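Local coordinates for protein L-iditol 2-dehydrogenase (Clostridium scindens, PDB 4OH1) that probably catalyses the zinc-dependent, NAD-linked oxidation of L-iditol or a related polyol, as a member of the zinc-containing alcohol dehydrogenase family, at residues A[36-42]-A[76-82]; A[99-105]-A[300-305]; A[50-54]-A[334-340]. One frame throughout, in Å; residues are numbered along the deposited sequence.

Interaction 1: residues A[36-42]-A[76-82]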
loop_
_atom_site.group_PDB
_atom_site.type_symbol
_atom_site.label_atom_id
_atom_site.label_comp_id
_atom_site.label_asym_id
_atom_site.label_seq_id
_atom_site.Cartn_x
_atom_site.Cartn_y
_atom_site.Cartn_z
ATOM N N ILE A 36 -29.931 -18.146 11.419
ATOM C CA ILE A 36 -29.972 -19.232 10.465
ATOM C C ILE A 36 -29.471 -20.435 11.215
ATOM O O ILE A 36 -28.461 -20.357 11.932
ATOM C CB ILE A 36 -29.010 -18.953 9.285
ATOM C CG1 ILE A 36 -29.420 -17.679 8.551
ATOM C CG2 ILE A 36 -29.011 -20.097 8.325
ATOM C CD1 ILE A 36 -28.654 -17.444 7.316
ATOM N N ARG A 37 -30.143 -21.566 11.040
ATOM C CA ARG A 37 -29.675 -22.789 11.611
ATOM C C ARG A 37 -29.077 -23.638 10.508
ATOM O O ARG A 37 -29.655 -23.798 9.424
ATOM C CB ARG A 37 -30.798 -23.532 12.300
ATOM C CG ARG A 37 -30.308 -24.825 12.921
ATOM C CD ARG A 37 -31.387 -25.882 12.872
ATOM N NE ARG A 37 -32.355 -25.573 13.854
ATOM C CZ ARG A 37 -33.659 -25.837 13.777
ATOM N NH1 ARG A 37 -34.222 -26.443 12.737
ATOM N NH2 ARG A 37 -34.405 -25.468 14.788
ATOM N N ILE A 38 -27.900 -24.173 10.817
ATOM C CA ILE A 38 -27.137 -25.018 9.935
ATOM C C ILE A 38 -27.233 -26.418 10.410
ATOM O O ILE A 38 -27.060 -26.705 11.584
ATOM C CB ILE A 38 -25.557 -24.709 9.984
ATOM C CG1 ILE A 38 -25.250 -23.276 9.701
ATOM C CG2 ILE A 38 -24.802 -25.527 8.994
ATOM C CD1 ILE A 38 -26.113 -22.758 8.612
ATOM N N LYS A 39 -27.397 -27.311 9.481
ATOM C CA LYS A 39 -27.133 -28.669 9.766
ATOM C C LYS A 39 -25.650 -28.878 9.435
ATOM O O LYS A 39 -25.253 -28.766 8.268
ATOM C CB LYS A 39 -27.944 -29.563 8.878
ATOM C CG LYS A 39 -27.870 -30.944 9.331
ATOM C CD LYS A 39 -28.103 -31.949 8.258
ATOM C CE LYS A 39 -28.235 -33.296 8.953
ATOM N NZ LYS A 39 -28.304 -34.355 7.948
ATOM N N VAL A 40 -24.864 -29.266 10.441
ATOM C CA VAL A 40 -23.436 -29.310 10.265
ATOM C C VAL A 40 -23.082 -30.639 9.656
ATOM O O VAL A 40 -23.507 -31.671 10.124
ATOM C CB VAL A 40 -22.713 -29.090 11.568
ATOM C CG1 VAL A 40 -21.196 -29.027 11.328
ATOM C CG2 VAL A 40 -23.154 -27.780 12.189
ATOM N N VAL A 41 -22.287 -30.595 8.592
ATOM C CA VAL A 41 -21.861 -31.816 7.909
ATOM C C VAL A 41 -20.383 -32.163 8.198
ATOM O O VAL A 41 -20.060 -33.300 8.523
ATOM C CB VAL A 41 -22.135 -31.697 6.409
ATOM C CG1 VAL A 41 -21.540 -32.916 5.627
ATOM C CG2 VAL A 41 -23.607 -31.541 6.195
ATOM N N TYR A 42 -19.494 -31.172 8.122
ATOM C CA TYR A 42 -18.113 -31.382 8.492
ATOM C C TYR A 42 -17.660 -30.320 9.450
ATOM O O TYR A 42 -17.943 -29.140 9.271
ATOM C CB TYR A 42 -17.246 -31.367 7.254
ATOM C CG TYR A 42 -17.240 -32.652 6.507
ATOM C CD1 TYR A 42 -16.413 -33.672 6.903
ATOM C CD2 TYR A 42 -18.022 -32.839 5.374
ATOM C CE1 TYR A 42 -16.390 -34.877 6.233
ATOM C CE2 TYR A 42 -17.986 -34.053 4.656
ATOM C CZ TYR A 42 -17.170 -35.057 5.118
ATOM O OH TYR A 42 -17.076 -36.270 4.493
ATOM N N LEU A 76 -16.321 -25.167 10.243
ATOM C CA LEU A 76 -17.449 -26.063 9.844
ATOM C C LEU A 76 -18.088 -25.686 8.528
ATOM O O LEU A 76 -18.099 -24.492 8.088
ATOM C CB LEU A 76 -18.539 -26.126 10.913
ATOM C CG LEU A 76 -19.291 -24.794 11.106
ATOM C CD1 LEU A 76 -20.691 -25.004 11.496
ATOM C CD2 LEU A 76 -18.587 -23.915 12.101
ATOM N N SER A 77 -18.587 -26.723 7.876
ATOM C CA SER A 77 -19.410 -26.546 6.695
ATOM C C SER A 77 -20.699 -27.336 6.906
ATOM O O SER A 77 -20.696 -28.295 7.626
ATOM C CB SER A 77 -18.684 -27.076 5.461
ATOM O OG SER A 77 -18.396 -28.425 5.637
ATOM N N GLY A 78 -21.777 -26.937 6.260
ATOM C CA GLY A 78 -22.948 -27.761 6.200
ATOM C C GLY A 78 -23.996 -27.141 5.314
ATOM O O GLY A 78 -23.669 -26.448 4.358
ATOM N N VAL A 79 -25.266 -27.396 5.650
ATOM C CA VAL A 79 -26.400 -27.002 4.806
ATOM C C VAL A 79 -27.402 -26.243 5.695
ATOM O O VAL A 79 -27.628 -26.605 6.843
ATOM C CB VAL A 79 -27.022 -28.238 4.179
ATOM C CG1 VAL A 79 -28.156 -27.875 3.316
ATOM C CG2 VAL A 79 -25.994 -28.963 3.325
ATOM N N ILE A 80 -27.976 -25.168 5.179
ATOM C CA ILE A 80 -28.989 -24.438 5.890
ATOM C C ILE A 80 -30.220 -25.344 6.131
ATOM O O ILE A 80 -30.732 -25.973 5.213
ATOM C CB ILE A 80 -29.408 -23.191 5.144
ATOM C CG1 ILE A 80 -28.219 -22.228 5.029
ATOM C CG2 ILE A 80 -30.573 -22.509 5.875
ATOM C CD1 ILE A 80 -28.564 -20.783 4.622
ATOM N N ASP A 81 -30.640 -25.389 7.390
ATOM C CA ASP A 81 -31.726 -26.219 7.864
ATOM C C ASP A 81 -32.979 -25.395 8.179
ATOM O O ASP A 81 -34.072 -25.890 8.043
ATOM C CB ASP A 81 -31.292 -26.889 9.147
ATOM C CG ASP A 81 -32.307 -27.858 9.660
ATOM O OD1 ASP A 81 -32.522 -28.869 8.961
ATOM O OD2 ASP A 81 -32.861 -27.631 10.762
ATOM N N LYS A 82 -32.821 -24.143 8.589
ATOM C CA LYS A 82 -33.938 -23.285 8.892
ATOM C C LYS A 82 -33.482 -21.833 8.980
ATOM O O LYS A 82 -32.378 -21.536 9.467
ATOM C CB LYS A 82 -34.523 -23.680 10.224
ATOM C CG LYS A 82 -35.591 -22.760 10.740
ATOM C CD LYS A 82 -36.378 -23.421 11.854
ATOM C CE LYS A 82 -37.461 -22.493 12.463
ATOM N NZ LYS A 82 -38.009 -23.146 13.675
#

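Interaction 2: residues A[99-105]-A[300-305]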
loop_
_atom_site.group_PDB
_atom_site.type_symbol
_atom_site.label_atom_id
_atom_site.label_comp_id
_atom_site.label_asym_id
_atom_site.label_seq_id
_atom_site.Cartn_x
_atom_site.Cartn_y
_atom_site.Cartn_z
ATOM N N VAL A 99 -20.681 -22.068 4.930
ATOM C CA VAL A 99 -19.766 -22.097 6.028
ATOM C C VAL A 99 -20.120 -20.939 6.897
ATOM O O VAL A 99 -20.853 -20.000 6.486
ATOM C CB VAL A 99 -18.314 -22.028 5.629
ATOM C CG1 VAL A 99 -17.930 -23.241 4.807
ATOM C CG2 VAL A 99 -18.000 -20.737 4.858
ATOM N N ALA A 100 -19.647 -21.027 8.117
ATOM C CA ALA A 100 -19.949 -20.019 9.136
ATOM C C ALA A 100 -18.672 -19.411 9.705
ATOM O O ALA A 100 -17.659 -20.101 9.851
ATOM C CB ALA A 100 -20.729 -20.669 10.263
ATOM N N ASN A 101 -18.748 -18.124 10.007
ATOM C CA ASN A 101 -17.736 -17.409 10.733
ATOM C C ASN A 101 -18.158 -17.336 12.206
ATOM O O ASN A 101 -19.159 -16.744 12.503
ATOM C CB ASN A 101 -17.602 -16.015 10.127
ATOM C CG ASN A 101 -16.577 -15.160 10.824
ATOM O OD1 ASN A 101 -15.848 -15.604 11.705
ATOM N ND2 ASN A 101 -16.496 -13.909 10.411
ATOM N N TYR A 102 -17.378 -17.922 13.112
ATOM C CA TYR A 102 -17.702 -17.984 14.514
ATOM C C TYR A 102 -17.839 -16.590 15.091
ATOM O O TYR A 102 -18.528 -16.402 16.096
ATOM C CB TYR A 102 -16.610 -18.774 15.303
ATOM C CG TYR A 102 -15.239 -18.081 15.293
ATOM C CD1 TYR A 102 -14.330 -18.299 14.262
ATOM C CD2 TYR A 102 -14.898 -17.173 16.254
ATOM C CE1 TYR A 102 -13.097 -17.644 14.223
ATOM C CE2 TYR A 102 -13.674 -16.502 16.224
ATOM C CZ TYR A 102 -12.779 -16.748 15.209
ATOM O OH TYR A 102 -11.579 -16.063 15.150
ATOM N N ALA A 103 -17.156 -15.610 14.508
ATOM C CA ALA A 103 -17.042 -14.287 15.149
ATOM C C ALA A 103 -18.239 -13.415 14.770
ATOM O O ALA A 103 -18.567 -13.315 13.610
ATOM C CB ALA A 103 -15.732 -13.605 14.717
ATOM N N LYS A 104 -18.881 -12.802 15.764
ATOM C CA LYS A 104 -19.994 -11.886 15.565
ATOM C C LYS A 104 -19.566 -10.449 15.871
ATOM O O LYS A 104 -19.332 -10.084 17.027
ATOM C CB LYS A 104 -21.155 -12.270 16.474
ATOM C CG LYS A 104 -22.410 -11.363 16.345
ATOM C CD LYS A 104 -22.899 -11.320 14.937
ATOM C CE LYS A 104 -24.245 -10.700 14.804
ATOM N NZ LYS A 104 -24.188 -9.293 15.206
ATOM N N TYR A 105 -19.523 -9.625 14.828
ATOM C CA TYR A 105 -19.159 -8.226 14.988
ATOM C C TYR A 105 -20.398 -7.393 15.389
ATOM O O TYR A 105 -21.492 -7.667 14.921
ATOM C CB TYR A 105 -18.588 -7.717 13.659
ATOM C CG TYR A 105 -17.581 -8.677 13.079
ATOM C CD1 TYR A 105 -16.499 -9.120 13.849
ATOM C CD2 TYR A 105 -17.710 -9.163 11.784
ATOM C CE1 TYR A 105 -15.569 -10.029 13.346
ATOM C CE2 TYR A 105 -16.767 -10.077 11.253
ATOM C CZ TYR A 105 -15.694 -10.493 12.049
ATOM O OH TYR A 105 -14.737 -11.373 11.589
ATOM N N GLN A 300 -7.064 -12.912 14.175
ATOM C CA GLN A 300 -8.329 -13.366 13.553
ATOM C C GLN A 300 -8.377 -13.213 12.049
ATOM O O GLN A 300 -8.823 -14.142 11.384
ATOM C CB GLN A 300 -9.582 -12.715 14.166
ATOM C CG GLN A 300 -9.941 -13.208 15.546
ATOM C CD GLN A 300 -11.281 -12.655 16.042
ATOM O OE1 GLN A 300 -12.133 -12.210 15.253
ATOM N NE2 GLN A 300 -11.459 -12.669 17.354
ATOM N N GLY A 301 -7.926 -12.078 11.520
ATOM C CA GLY A 301 -8.206 -11.736 10.121
ATOM C C GLY A 301 -9.564 -10.985 10.051
ATOM O O GLY A 301 -10.409 -11.086 10.978
ATOM N N ALA A 302 -9.767 -10.223 8.980
ATOM C CA ALA A 302 -10.974 -9.438 8.761
ATOM C C ALA A 302 -11.341 -9.469 7.309
ATOM O O ALA A 302 -10.457 -9.259 6.472
ATOM C CB ALA A 302 -10.727 -7.983 9.113
ATOM N N TRP A 303 -12.632 -9.645 7.005
ATOM C CA TRP A 303 -13.099 -9.642 5.633
ATOM C C TRP A 303 -12.472 -10.701 4.739
ATOM O O TRP A 303 -12.338 -10.473 3.571
ATOM C CB TRP A 303 -12.832 -8.284 4.992
ATOM C CG TRP A 303 -13.275 -7.128 5.869
ATOM C CD1 TRP A 303 -12.497 -6.098 6.280
ATOM C CD2 TRP A 303 -14.595 -6.879 6.419
ATOM N NE1 TRP A 303 -13.235 -5.231 7.059
ATOM C CE2 TRP A 303 -14.526 -5.677 7.140
ATOM C CE3 TRP A 303 -15.821 -7.551 6.364
ATOM C CZ2 TRP A 303 -15.623 -5.146 7.821
ATOM C CZ3 TRP A 303 -16.910 -7.026 7.069
ATOM C CH2 TRP A 303 -16.796 -5.841 7.769
ATOM N N GLN A 304 -12.097 -11.846 5.282
ATOM C CA GLN A 304 -11.405 -12.836 4.498
ATOM C C GLN A 304 -12.261 -13.979 3.997
ATOM O O GLN A 304 -11.781 -14.823 3.205
ATOM C CB GLN A 304 -10.248 -13.432 5.308
ATOM C CG GLN A 304 -9.194 -12.446 5.759
ATOM C CD GLN A 304 -8.257 -12.012 4.635
ATOM O OE1 GLN A 304 -8.579 -12.077 3.477
ATOM N NE2 GLN A 304 -7.142 -11.540 4.992
ATOM N N PHE A 305 -13.487 -14.064 4.467
ATOM C CA PHE A 305 -14.289 -15.269 4.193
ATOM C C PHE A 305 -14.623 -15.481 2.711
ATOM O O PHE A 305 -14.402 -16.563 2.169
ATOM C CB PHE A 305 -15.505 -15.315 5.137
ATOM C CG PHE A 305 -15.237 -16.127 6.432
ATOM C CD1 PHE A 305 -14.504 -15.587 7.500
ATOM C CD2 PHE A 305 -15.689 -17.417 6.558
ATOM C CE1 PHE A 305 -14.243 -16.344 8.652
ATOM C CE2 PHE A 305 -15.421 -18.169 7.710
ATOM C CZ PHE A 305 -14.701 -17.625 8.740
HETATM O O HOH W 1 -10.280 -16.489 12.756
HETATM O O HOH W 2 -14.338 -10.906 8.452
HETATM O O HOH W 3 -12.444 -12.096 12.646
#

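Interaction 3: residues A[50-54]-A[334-340]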
loop_
_atom_site.group_PDB
_atom_site.type_symbol
_atom_site.label_atom_id
_atom_site.label_comp_id
_atom_site.label_asym_id
_atom_site.label_seq_id
_atom_site.Cartn_x
_atom_site.Cartn_y
_atom_site.Cartn_z
ATOM N N THR A 50 -6.867 -27.588 20.781
ATOM C CA THR A 50 -5.860 -28.449 21.446
ATOM C C THR A 50 -5.210 -27.725 22.648
ATOM O O THR A 50 -4.948 -28.357 23.664
ATOM C CB THR A 50 -4.707 -28.947 20.462
ATOM O OG1 THR A 50 -5.202 -29.128 19.131
ATOM C CG2 THR A 50 -4.059 -30.258 20.943
ATOM N N HIS A 51 -4.943 -26.418 22.500
ATOM C CA HIS A 51 -4.365 -25.555 23.563
ATOM C C HIS A 51 -5.301 -25.451 24.779
ATOM O O HIS A 51 -4.835 -25.462 25.913
ATOM C CB HIS A 51 -4.025 -24.146 22.998
ATOM C CG HIS A 51 -3.415 -23.195 23.994
ATOM N ND1 HIS A 51 -2.058 -22.958 24.065
ATOM C CD2 HIS A 51 -3.979 -22.401 24.937
ATOM C CE1 HIS A 51 -1.810 -22.073 25.015
ATOM N NE2 HIS A 51 -2.960 -21.722 25.561
ATOM N N ILE A 52 -6.614 -25.349 24.543
ATOM C CA ILE A 52 -7.623 -25.371 25.632
ATOM C C ILE A 52 -7.478 -26.655 26.429
ATOM O O ILE A 52 -7.511 -26.658 27.657
ATOM C CB ILE A 52 -9.105 -25.262 25.091
ATOM C CG1 ILE A 52 -9.357 -23.868 24.486
ATOM C CG2 ILE A 52 -10.118 -25.530 26.199
ATOM C CD1 ILE A 52 -10.581 -23.776 23.561
ATOM N N LEU A 53 -7.283 -27.740 25.702
ATOM C CA LEU A 53 -7.368 -29.049 26.285
ATOM C C LEU A 53 -6.053 -29.480 26.943
ATOM O O LEU A 53 -6.029 -29.899 28.087
ATOM C CB LEU A 53 -7.790 -30.044 25.201
ATOM C CG LEU A 53 -9.265 -29.933 24.812
ATOM C CD1 LEU A 53 -9.550 -30.414 23.350
ATOM C CD2 LEU A 53 -10.054 -30.724 25.836
ATOM N N THR A 54 -4.963 -29.359 26.200
ATOM C CA THR A 54 -3.682 -29.914 26.608
ATOM C C THR A 54 -2.689 -28.794 26.957
ATOM O O THR A 54 -1.503 -29.050 27.219
ATOM C CB THR A 54 -3.118 -30.819 25.472
ATOM O OG1 THR A 54 -3.006 -30.063 24.247
ATOM C CG2 THR A 54 -4.025 -32.061 25.268
ATOM N N PHE A 334 -10.304 -37.301 18.738
ATOM C CA PHE A 334 -9.569 -36.542 19.727
ATOM C C PHE A 334 -8.288 -37.298 20.178
ATOM O O PHE A 334 -7.271 -36.660 20.447
ATOM C CB PHE A 334 -10.509 -36.054 20.837
ATOM C CG PHE A 334 -11.306 -34.882 20.399
ATOM C CD1 PHE A 334 -10.762 -33.618 20.448
ATOM C CD2 PHE A 334 -12.519 -35.046 19.815
ATOM C CE1 PHE A 334 -11.429 -32.534 19.973
ATOM C CE2 PHE A 334 -13.218 -33.964 19.324
ATOM C CZ PHE A 334 -12.671 -32.700 19.398
ATOM N N GLU A 335 -8.290 -38.630 20.194
ATOM C CA GLU A 335 -7.008 -39.332 20.406
ATOM C C GLU A 335 -6.016 -38.925 19.304
ATOM O O GLU A 335 -4.874 -38.555 19.592
ATOM C CB GLU A 335 -7.168 -40.836 20.411
ATOM C CG GLU A 335 -7.901 -41.393 21.597
ATOM C CD GLU A 335 -8.191 -42.916 21.424
ATOM O OE1 GLU A 335 -7.406 -43.582 20.694
ATOM O OE2 GLU A 335 -9.199 -43.442 21.989
ATOM N N ASP A 336 -6.468 -38.954 18.050
ATOM C CA ASP A 336 -5.614 -38.550 16.927
ATOM C C ASP A 336 -5.134 -37.135 17.088
ATOM O O ASP A 336 -3.985 -36.861 16.880
ATOM C CB ASP A 336 -6.330 -38.721 15.608
ATOM C CG ASP A 336 -6.483 -40.148 15.233
ATOM O OD1 ASP A 336 -5.923 -40.980 15.951
ATOM O OD2 ASP A 336 -7.175 -40.469 14.252
ATOM N N LEU A 337 -5.996 -36.244 17.521
ATOM C CA LEU A 337 -5.593 -34.887 17.779
ATOM C C LEU A 337 -4.467 -34.825 18.805
ATOM O O LEU A 337 -3.443 -34.171 18.568
ATOM C CB LEU A 337 -6.762 -34.090 18.315
ATOM C CG LEU A 337 -6.422 -32.623 18.555
ATOM C CD1 LEU A 337 -6.295 -31.926 17.220
ATOM C CD2 LEU A 337 -7.467 -31.937 19.398
ATOM N N TYR A 338 -4.675 -35.479 19.953
ATOM C CA TYR A 338 -3.719 -35.395 21.055
ATOM C C TYR A 338 -2.414 -36.040 20.640
ATOM O O TYR A 338 -1.408 -35.665 21.155
ATOM C CB TYR A 338 -4.210 -36.025 22.382
ATOM C CG TYR A 338 -5.539 -35.498 22.937
ATOM C CD1 TYR A 338 -5.870 -34.140 22.896
ATOM C CD2 TYR A 338 -6.467 -36.380 23.498
ATOM C CE1 TYR A 338 -7.080 -33.690 23.391
ATOM C CE2 TYR A 338 -7.664 -35.944 23.976
ATOM C CZ TYR A 338 -7.967 -34.607 23.930
ATOM O OH TYR A 338 -9.180 -34.216 24.421
ATOM N N SER A 339 -2.419 -36.982 19.699
ATOM C CA SER A 339 -1.173 -37.538 19.192
ATOM C C SER A 339 -0.296 -36.486 18.507
ATOM O O SER A 339 0.886 -36.698 18.322
ATOM C CB SER A 339 -1.427 -38.700 18.219
ATOM O OG SER A 339 -1.646 -38.220 16.900
ATOM N N LYS A 340 -0.870 -35.360 18.097
ATOM C CA LYS A 340 -0.127 -34.377 17.321
ATOM C C LYS A 340 0.578 -34.913 16.066
ATOM O O LYS A 340 1.421 -34.245 15.513
ATOM C CB LYS A 340 0.847 -33.658 18.233
ATOM C CG LYS A 340 0.290 -32.352 18.695
ATOM C CD LYS A 340 0.715 -32.039 20.108
ATOM C CE LYS A 340 0.068 -30.744 20.599
ATOM N NZ LYS A 340 0.282 -30.529 22.064
#

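Interaction 1: residues A[36-42]-A[76-82]
Two antiparallel strands of the GroES-like domain pair here, with a classic beta bulge at each end. Leu-76, which directly follows the zinc ligands His-74 and Glu-75, packs CD1 against Val-40 CG2 at 3.8 Å. Ser-77 opens the ladder: its N donates to Tyr-42 O (2.9 Å), and its O accepts from both Val-41 N (3.0 Å) and Tyr-42 N (3.2 Å), which forms the first bulge; its OG is hydrogen-bonded to Leu-150 O. Gly-78 lies so close to Lys-39 and Val-40 that a CB would clash with Lys-39 O. Val-79 and Lys-39 exchange N-H...O bonds in both directions, 2.7 Å from Lys-39 N to Val-79 O. Ile-80 points its CA-to-CB bond away from strand 36-42, yet its CG2 meets Ile-36 CG2 at 3.8 Å. Asp-81 and Lys-82 share Arg-37 O in the second bulge, and Lys-82 O accepts from Arg-37 N (2.7 Å). Asp-81 also reaches the arginine: Arg-37 NH1 and Asp-81 OD2 form a salt bridge of 2.7 Å.

Interaction 2: residues A[99-105]-A[300-305]
Phe-305, Gln-300 and Tyr-105 carry most of this contact, which has no direct hydrogen bond between the two segments. Phe-305, at the start of helix 305-311, lays one ring face on Asn-101: Asn-101 CB sits 3.8 Å from the ring centroid in a CH-pi contact, while Val-99 CG2 reaches the ring edge, 4.4 Å from Phe-305 CD2. Asn-101 forms an Asx turn, its OD1 accepting from Ala-103 N at 3.1 Å. Gln-300 runs its side chain past Tyr-102, whose OH lies 3.3 Å from Gln-300 CG; water 1 links Tyr-102 OH (2.8 Å) to Gln-300 O (3.1 Å). Tyr-105 OH is the polar hub. It donates to water 3 (2.6 Å), which donates to Gln-300 OE1 (2.6 Å) and Gly-301 O (2.8 Å), and it accepts from water 2 (3.2 Å), which accepts a hydrogen bond from Trp-303 N (2.6 Å). Outside the two segments, the Tyr-102 ring meets zinc ligand His-74 edge-to-face and touches Glu-157, another ligand. This partly hydrated seam joins the GroES-like domain to the Rossmann-type domain beside the His-74/Glu-75/Glu-157 zinc site, with Tyr-105 touching the four-cysteine zinc site: the two-domain plan of zinc-containing alcohol dehydrogenases.

Interaction 3: residues A[50-54]-A[334-340]
The segments 50-54 and 334-338, parts of helices 48-54 and 330-338, cross almost at right angles (87°), with axes 11.6 Å apart, so that side chains rather than backbones bridge the gap and 304 Å² is buried in all. The contact packs a helix of the GroES-like domain against a helix close to the C-terminus. Thr-50 is the most deeply engaged residue of its segment. Its OG1 lies 3.6 Å from Leu-337 CD1 in van der Waals contact, the hydroxyl's polar partner being the backbone O of the oxidised cysteine at position 46, and its CG2 comes within 4.2 Å of Lys-340 CE. Leu-53 comes back to the interface one turn after Thr-50 and reaches two aromatic rings: its CD1 is 4.4 Å from Phe-334 CE1 and 4.1 Å from Tyr-338 CE1, the latter approach being at the ring edge. Thr-54 closes the segment. Its OG1 folds back to donate to Thr-50 O (2.6 Å), which also accepts from Thr-54 N (2.7 Å), leaving the methyl CG2 to pack on Tyr-338 CD1 at 3.7 Å. Lys-340, with positive phi just past the helix, stretches its side chain back across the gap, and its NZ stays 4.0 Å from Thr-54 OG1, too far to bond. Around this crossing, Leu-53, Phe-334 and Tyr-338 all touch Val-21 of strand 20-26, and strand 2-9 adds Val-7 against Leu-53 and Leu-5 against Phe-334. Strand 344-348 packs on helix 330-338, with Ile-347 on Phe-334 and Ile-345 on Leu-337.

In the fold
Interaction 1 closes along the chain before interaction 2 opens; interaction 3 starts between the two segments of interaction 1 and ends near the C-terminus, enclosing interaction 2. Interactions 1 and 2 have centres 16 Å apart and touch where Leu-76 and Ser-77 meet Val-99, on neighbouring strands 75-83 and 97-100 of one sheet. Interaction 3 lies about 25 Å from interaction 1 and 24 Å from interaction 2, centre to centre, without touching either. Strand 344-348, which pairs with strand 35-44, also packs on helix 330-338. Thus C-terminal elements complete the GroES-like domain, whereas interaction 2 ties it to the probable nucleotide-binding domain.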